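Local coordinates for FBP protein (Leishmania major, PDB 5OEZ) that probably hydrolyses fructose 1,6-bisphosphate to fructose 6-phosphate and phosphate in carbohydrate biosynthesis, as a magnesium-dependent homotetramer of the class 1 fructose-1,6-bisphosphatase family, at residues C[226-231]-C[329-334]; C[264-269]-C[318-323]. One frame throughout, in Å; residues are numbered along the deposited sequence.

Interaction 1: C[226-231]-C[329-334]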
loop_
_atom_site.group_PDB
_atom_site.type_symbol
_atom_site.label_atom_id
_atom_site.label_comp_id
_atom_site.label_asym_id
_atom_site.label_seq_id
_atom_site.Cartn_x
_atom_site.Cartn_y
_atom_site.Cartn_z
ATOM N N GLU C 226 -13.110 13.007 -43.757
ATOM C CA GLU C 226 -13.735 13.990 -44.629
ATOM C C GLU C 226 -12.675 14.980 -45.091
ATOM O O GLU C 226 -11.761 15.291 -44.323
ATOM C CB GLU C 226 -14.853 14.745 -43.889
ATOM C CG GLU C 226 -16.074 13.884 -43.611
ATOM C CD GLU C 226 -17.203 14.668 -42.967
ATOM O OE1 GLU C 226 -17.102 15.004 -41.763
ATOM O OE2 GLU C 226 -18.209 14.932 -43.657
ATOM N N PRO C 227 -12.787 15.482 -46.330
ATOM C CA PRO C 227 -11.753 16.403 -46.840
ATOM C C PRO C 227 -11.476 17.633 -45.968
ATOM O O PRO C 227 -10.324 17.993 -45.798
ATOM C CB PRO C 227 -12.298 16.813 -48.212
ATOM C CG PRO C 227 -13.089 15.625 -48.659
ATOM C CD PRO C 227 -13.665 14.990 -47.415
ATOM N N TRP C 228 -12.505 18.261 -45.416
ATOM C CA TRP C 228 -12.278 19.434 -44.587
ATOM C C TRP C 228 -11.368 19.140 -43.375
ATOM O O TRP C 228 -10.564 19.978 -42.996
ATOM C CB TRP C 228 -13.584 20.069 -44.141
ATOM C CG TRP C 228 -14.362 19.326 -43.072
ATOM C CD1 TRP C 228 -15.435 18.514 -43.262
ATOM C CD2 TRP C 228 -14.146 19.378 -41.648
ATOM N NE1 TRP C 228 -15.896 18.047 -42.051
ATOM C CE2 TRP C 228 -15.116 18.555 -41.047
ATOM C CE3 TRP C 228 -13.220 20.036 -40.829
ATOM C CZ2 TRP C 228 -15.198 18.380 -39.655
ATOM C CZ3 TRP C 228 -13.297 19.865 -39.469
ATOM C CH2 TRP C 228 -14.280 19.042 -38.890
ATOM N N PHE C 229 -11.483 17.944 -42.803
ATOM C CA PHE C 229 -10.671 17.566 -41.663
ATOM C C PHE C 229 -9.235 17.207 -42.056
ATOM O O PHE C 229 -8.303 17.451 -41.287
ATOM C CB PHE C 229 -11.318 16.429 -40.861
ATOM C CG PHE C 229 -10.691 16.225 -39.502
ATOM C CD1 PHE C 229 -11.067 17.024 -38.421
ATOM C CD2 PHE C 229 -9.710 15.268 -39.316
ATOM C CE1 PHE C 229 -10.481 16.846 -37.166
ATOM C CE2 PHE C 229 -9.111 15.103 -38.075
ATOM C CZ PHE C 229 -9.506 15.889 -36.993
ATOM N N LYS C 230 -9.047 16.642 -43.242
ATOM C CA LYS C 230 -7.693 16.463 -43.773
ATOM C C LYS C 230 -7.015 17.807 -43.920
ATOM O O LYS C 230 -5.848 17.961 -43.576
ATOM C CB LYS C 230 -7.713 15.771 -45.128
ATOM C CG LYS C 230 -8.207 14.341 -45.104
ATOM C CD LYS C 230 -8.109 13.747 -46.502
ATOM C CE LYS C 230 -8.635 12.331 -46.546
ATOM N NZ LYS C 230 -8.806 11.901 -47.945
ATOM N N GLU C 231 -7.753 18.784 -44.445
ATOM C CA GLU C 231 -7.197 20.122 -44.628
ATOM C C GLU C 231 -6.790 20.759 -43.314
ATOM O O GLU C 231 -5.751 21.399 -43.241
ATOM C CB GLU C 231 -8.178 21.021 -45.385
ATOM C CG GLU C 231 -8.344 20.601 -46.837
ATOM C CD GLU C 231 -9.365 21.433 -47.605
ATOM O OE1 GLU C 231 -9.693 22.589 -47.181
ATOM O OE2 GLU C 231 -9.802 20.940 -48.682
ATOM N N ASP C 329 -12.479 26.290 -32.345
ATOM C CA ASP C 329 -12.929 27.305 -33.352
ATOM C C ASP C 329 -12.144 27.208 -34.669
ATOM O O ASP C 329 -12.736 27.299 -35.725
ATOM C CB ASP C 329 -12.817 28.748 -32.831
ATOM C CG ASP C 329 -13.806 29.065 -31.694
ATOM O OD1 ASP C 329 -14.799 28.329 -31.509
ATOM O OD2 ASP C 329 -13.561 30.047 -30.955
ATOM N N LEU C 330 -10.825 26.993 -34.594
ATOM C CA LEU C 330 -10.002 26.863 -35.792
ATOM C C LEU C 330 -10.413 25.619 -36.584
ATOM O O LEU C 330 -10.535 25.679 -37.794
ATOM C CB LEU C 330 -8.509 26.811 -35.437
ATOM C CG LEU C 330 -7.515 26.614 -36.592
ATOM C CD1 LEU C 330 -7.537 27.826 -37.492
ATOM C CD2 LEU C 330 -6.099 26.349 -36.095
ATOM N N CYS C 331 -10.649 24.521 -35.871
ATOM C CA CYS C 331 -11.120 23.270 -36.456
ATOM C C CYS C 331 -12.465 23.452 -37.158
ATOM O O CYS C 331 -12.638 23.049 -38.296
ATOM C CB CYS C 331 -11.227 22.198 -35.361
ATOM S SG CYS C 331 -11.757 20.556 -35.881
ATOM N N MET C 332 -13.410 24.098 -36.487
ATOM C CA MET C 332 -14.722 24.345 -37.074
ATOM C C MET C 332 -14.677 25.301 -38.261
ATOM O O MET C 332 -15.560 25.254 -39.118
ATOM C CB MET C 332 -15.715 24.843 -36.011
ATOM C CG MET C 332 -16.143 23.776 -35.011
ATOM S SD MET C 332 -16.794 22.243 -35.741
ATOM C CE MET C 332 -15.397 21.130 -35.582
ATOM N N ALA C 333 -13.672 26.174 -38.309
ATOM C CA ALA C 333 -13.523 27.104 -39.427
ATOM C C ALA C 333 -13.233 26.373 -40.729
ATOM O O ALA C 333 -13.663 26.820 -41.785
ATOM C CB ALA C 333 -12.442 28.131 -39.135
ATOM N N PHE C 334 -12.481 25.280 -40.660
ATOM C CA PHE C 334 -12.269 24.444 -41.840
ATOM C C PHE C 334 -13.570 23.746 -42.281
ATOM O O PHE C 334 -13.836 23.634 -43.467
ATOM C CB PHE C 334 -11.152 23.420 -41.613
ATOM C CG PHE C 334 -9.774 24.000 -41.706
ATOM C CD1 PHE C 334 -9.152 24.568 -40.590
ATOM C CD2 PHE C 334 -9.093 24.000 -42.925
ATOM C CE1 PHE C 334 -7.871 25.116 -40.680
ATOM C CE2 PHE C 334 -7.835 24.556 -43.024
ATOM C CZ PHE C 334 -7.216 25.109 -41.894
#
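The indole of Trp228 packs against one turn of the helix at 329-334, touching Cys331, Met332 and Phe334 in succession. Trp228 CZ3 lies 3.5 Å from Cys331 O, a backbone carbonyl oxygen. Trp228 CE3 lies 4.0 Å from Phe334 CB. With chi1 at 73°, CG of Trp228 stands between the backbone N and the carbonyl carbon, which sets where the indole begins. Trp228 CB itself rests 3.6 Å from Phe334 O. The thiol of Cys331 occupies the angle between two aromatic rims: SG is 4.0 Å from Trp228 CZ3 and 4.1 Å from Phe229 CE1. Both are sulfur-aromatic contacts made at ring edges, SG lying 88° off the normal of the indole six-membered ring. Met332, bent at chi2 and chi3, brings CE to 4.1 Å from Trp228 CH2.

This buried side contrasts with the looser end at Glu231. Here the Phe334 ring meets mainly the aliphatic root and backbone of Glu231, with CD2 of Phe334 4.0 Å from Glu231 CB, whereas the carboxylate of the partly exposed Glu231 is held in a salt bridge by Arg337. No hydrogen bond joins the segments; Trp228 NE1 instead makes a weak one to Glu226 OE1 in its own segment. The short axes approach to 9.1 Å at 133°, an apolar helix-helix contact between helices 227-238 and 325-338 on one flank of the C-terminal domain sheet.

Interaction 2: C[264-269]-C[318-323]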
loop_
_atom_site.group_PDB
_atom_site.type_symbol
_atom_site.label_atom_id
_atom_site.label_comp_id
_atom_site.label_asym_id
_atom_site.label_seq_id
_atom_site.Cartn_x
_atom_site.Cartn_y
_atom_site.Cartn_z
ATOM N N GLY C 264 -5.311 22.175 -25.689
ATOM C CA GLY C 264 -5.195 21.513 -26.973
ATOM C C GLY C 264 -6.546 21.111 -27.515
ATOM O O GLY C 264 -7.592 21.667 -27.140
ATOM N N ILE C 265 -6.513 20.142 -28.421
ATOM C CA ILE C 265 -7.705 19.597 -29.037
ATOM C C ILE C 265 -7.613 18.085 -29.071
ATOM O O ILE C 265 -6.555 17.524 -29.373
ATOM C CB ILE C 265 -7.993 20.210 -30.460
ATOM C CG1 ILE C 265 -9.415 19.858 -30.914
ATOM C CG2 ILE C 265 -6.972 19.771 -31.488
ATOM C CD1 ILE C 265 -9.909 20.657 -32.108
ATOM N N PHE C 266 -8.751 17.445 -28.791
ATOM C CA PHE C 266 -8.931 16.012 -28.966
ATOM C C PHE C 266 -10.039 15.775 -29.994
ATOM O O PHE C 266 -11.131 16.318 -29.835
ATOM C CB PHE C 266 -9.314 15.367 -27.623
ATOM C CG PHE C 266 -9.592 13.908 -27.724
ATOM C CD1 PHE C 266 -8.547 13.003 -27.897
ATOM C CD2 PHE C 266 -10.908 13.434 -27.717
ATOM C CE1 PHE C 266 -8.795 11.642 -28.031
ATOM C CE2 PHE C 266 -11.168 12.077 -27.866
ATOM C CZ PHE C 266 -10.109 11.184 -28.026
ATOM N N CYS C 267 -9.783 14.921 -30.986
ATOM C CA CYS C 267 -10.750 14.656 -32.075
ATOM C C CYS C 267 -10.967 13.171 -32.335
ATOM O O CYS C 267 -10.018 12.397 -32.390
ATOM C CB CYS C 267 -10.282 15.278 -33.374
ATOM S SG CYS C 267 -10.004 17.032 -33.327
ATOM N N TYR C 268 -12.236 12.789 -32.422
ATOM C CA TYR C 268 -12.644 11.571 -33.114
ATOM C C TYR C 268 -13.573 12.018 -34.226
ATOM O O TYR C 268 -14.791 12.086 -34.026
ATOM C CB TYR C 268 -13.368 10.579 -32.246
ATOM C CG TYR C 268 -12.530 9.681 -31.365
ATOM C CD1 TYR C 268 -11.682 8.713 -31.901
ATOM C CD2 TYR C 268 -12.639 9.752 -29.977
ATOM C CE1 TYR C 268 -10.922 7.878 -31.074
ATOM C CE2 TYR C 268 -11.905 8.911 -29.148
ATOM C CZ TYR C 268 -11.040 7.981 -29.698
ATOM O OH TYR C 268 -10.306 7.160 -28.873
ATOM N N PRO C 269 -12.995 12.331 -35.384
ATOM C CA PRO C 269 -13.769 12.877 -36.476
ATOM C C PRO C 269 -14.587 11.820 -37.155
ATOM O O PRO C 269 -14.368 10.635 -36.943
ATOM C CB PRO C 269 -12.699 13.363 -37.450
ATOM C CG PRO C 269 -11.590 12.398 -37.268
ATOM C CD PRO C 269 -11.609 12.026 -35.798
ATOM N N THR C 318 -21.743 9.708 -31.871
ATOM C CA THR C 318 -21.409 11.025 -32.385
ATOM C C THR C 318 -19.892 11.124 -32.558
ATOM O O THR C 318 -19.171 10.549 -31.759
ATOM C CB THR C 318 -21.920 12.155 -31.424
ATOM O OG1 THR C 318 -21.482 13.438 -31.885
ATOM C CG2 THR C 318 -21.439 11.963 -29.986
ATOM N N PRO C 319 -19.421 11.875 -33.577
ATOM C CA PRO C 319 -18.036 12.346 -33.551
ATOM C C PRO C 319 -17.861 13.443 -32.515
ATOM O O PRO C 319 -18.846 13.995 -32.023
ATOM C CB PRO C 319 -17.835 12.926 -34.956
ATOM C CG PRO C 319 -19.180 13.416 -35.334
ATOM C CD PRO C 319 -20.175 12.474 -34.702
ATOM N N VAL C 320 -16.614 13.744 -32.154
ATOM C CA VAL C 320 -16.332 14.769 -31.141
ATOM C C VAL C 320 -15.107 15.592 -31.532
ATOM O O VAL C 320 -14.127 15.054 -32.055
ATOM C CB VAL C 320 -16.110 14.174 -29.698
ATOM C CG1 VAL C 320 -17.326 13.376 -29.229
ATOM C CG2 VAL C 320 -14.859 13.306 -29.632
ATOM N N TYR C 321 -15.182 16.882 -31.219
ATOM C CA TYR C 321 -14.081 17.819 -31.287
ATOM C C TYR C 321 -14.108 18.601 -29.969
ATOM O O TYR C 321 -14.972 19.457 -29.758
ATOM C CB TYR C 321 -14.252 18.736 -32.506
ATOM C CG TYR C 321 -14.640 17.981 -33.754
ATOM C CD1 TYR C 321 -15.979 17.786 -34.065
ATOM C CD2 TYR C 321 -13.682 17.414 -34.592
ATOM C CE1 TYR C 321 -16.352 17.072 -35.181
ATOM C CE2 TYR C 321 -14.049 16.695 -35.717
ATOM C CZ TYR C 321 -15.383 16.542 -36.018
ATOM O OH TYR C 321 -15.794 15.827 -37.120
ATOM N N PHE C 322 -13.172 18.272 -29.082
ATOM C CA PHE C 322 -13.133 18.775 -27.698
ATOM C C PHE C 322 -11.839 19.526 -27.421
ATOM O O PHE C 322 -10.769 19.055 -27.778
ATOM C CB PHE C 322 -13.130 17.613 -26.683
ATOM C CG PHE C 322 -14.443 16.889 -26.511
ATOM C CD1 PHE C 322 -15.620 17.289 -27.127
ATOM C CD2 PHE C 322 -14.494 15.791 -25.680
ATOM C CE1 PHE C 322 -16.800 16.584 -26.924
ATOM C CE2 PHE C 322 -15.672 15.094 -25.456
ATOM C CZ PHE C 322 -16.828 15.488 -26.077
ATOM N N GLY C 323 -11.930 20.635 -26.700
ATOM C CA GLY C 323 -10.768 21.178 -26.013
ATOM C C GLY C 323 -10.782 22.673 -25.846
ATOM O O GLY C 323 -11.843 23.289 -25.637
#
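Phe266 and Phe322 are joined by a reciprocal pair of backbone hydrogen bonds, Phe266 N to Phe322 O at 2.8 Å and Phe322 N to Phe266 O at 2.9 Å, both nearly straight. Tyr268 and Val320 repeat the pairing, but Val320 N stands above the Tyr268 carbonyl plane by 39°.

On the face bearing these four side chains, Val320 is the central bump. Its CG2, set between the backbone N and the carbonyl carbon, borders both aromatic neighbours, touching Tyr268 CB at 4.1 Å and, more loosely, Phe266 CE2 at 4.3 Å; Val320 CB also lies over the rim of one face of the Phe322 ring. Helices 252-262 and 281-294 contribute side chains here.

The other face carries Cys267 and Tyr321. Cys267 SG meets the edge of the Tyr321 ring, 3.9 Å from CD2, while the hydroxyl end of Tyr321 meets Pro269, OH lying 3.6 Å from its CA. Gly323 CA comes within 3.4 Å of Gly264 O in a CA-H...O contact. Cys267-Tyr321 and Ile265-Gly323 are the non-hydrogen-bonded pairs between and beyond the hydrogen-bonded ones, an alternation that identifies an antiparallel ladder in the C-terminal domain's mixed sheet, ending at Tyr268 of the fructose 6-phosphate site.

How the interactions relate
Interaction 1 lies against the Cys267-Tyr321 face of the sheet in interaction 2, their centres 12 Å apart. Tyr321 is a shared surface: its OH is 3.6 Å from Trp228 CZ2, and its CD1 is 3.7 Å from Met332 CE. Phe229 bridges to the neighbouring strand and the proline that follows it, with CZ 3.8 Å from Cys267 CB and CE2 3.8 Å from Pro269 CG. Strand 317-323 leads into helix 325-338, so both interactions share this strand-helix unit. Tyr268 belongs to the fructose 6-phosphate site, empty in this chain; its side chain is about 8 Å from that of Phe229, but its CB points to the other sheet face, so interaction 2 alone contributes to the site directly.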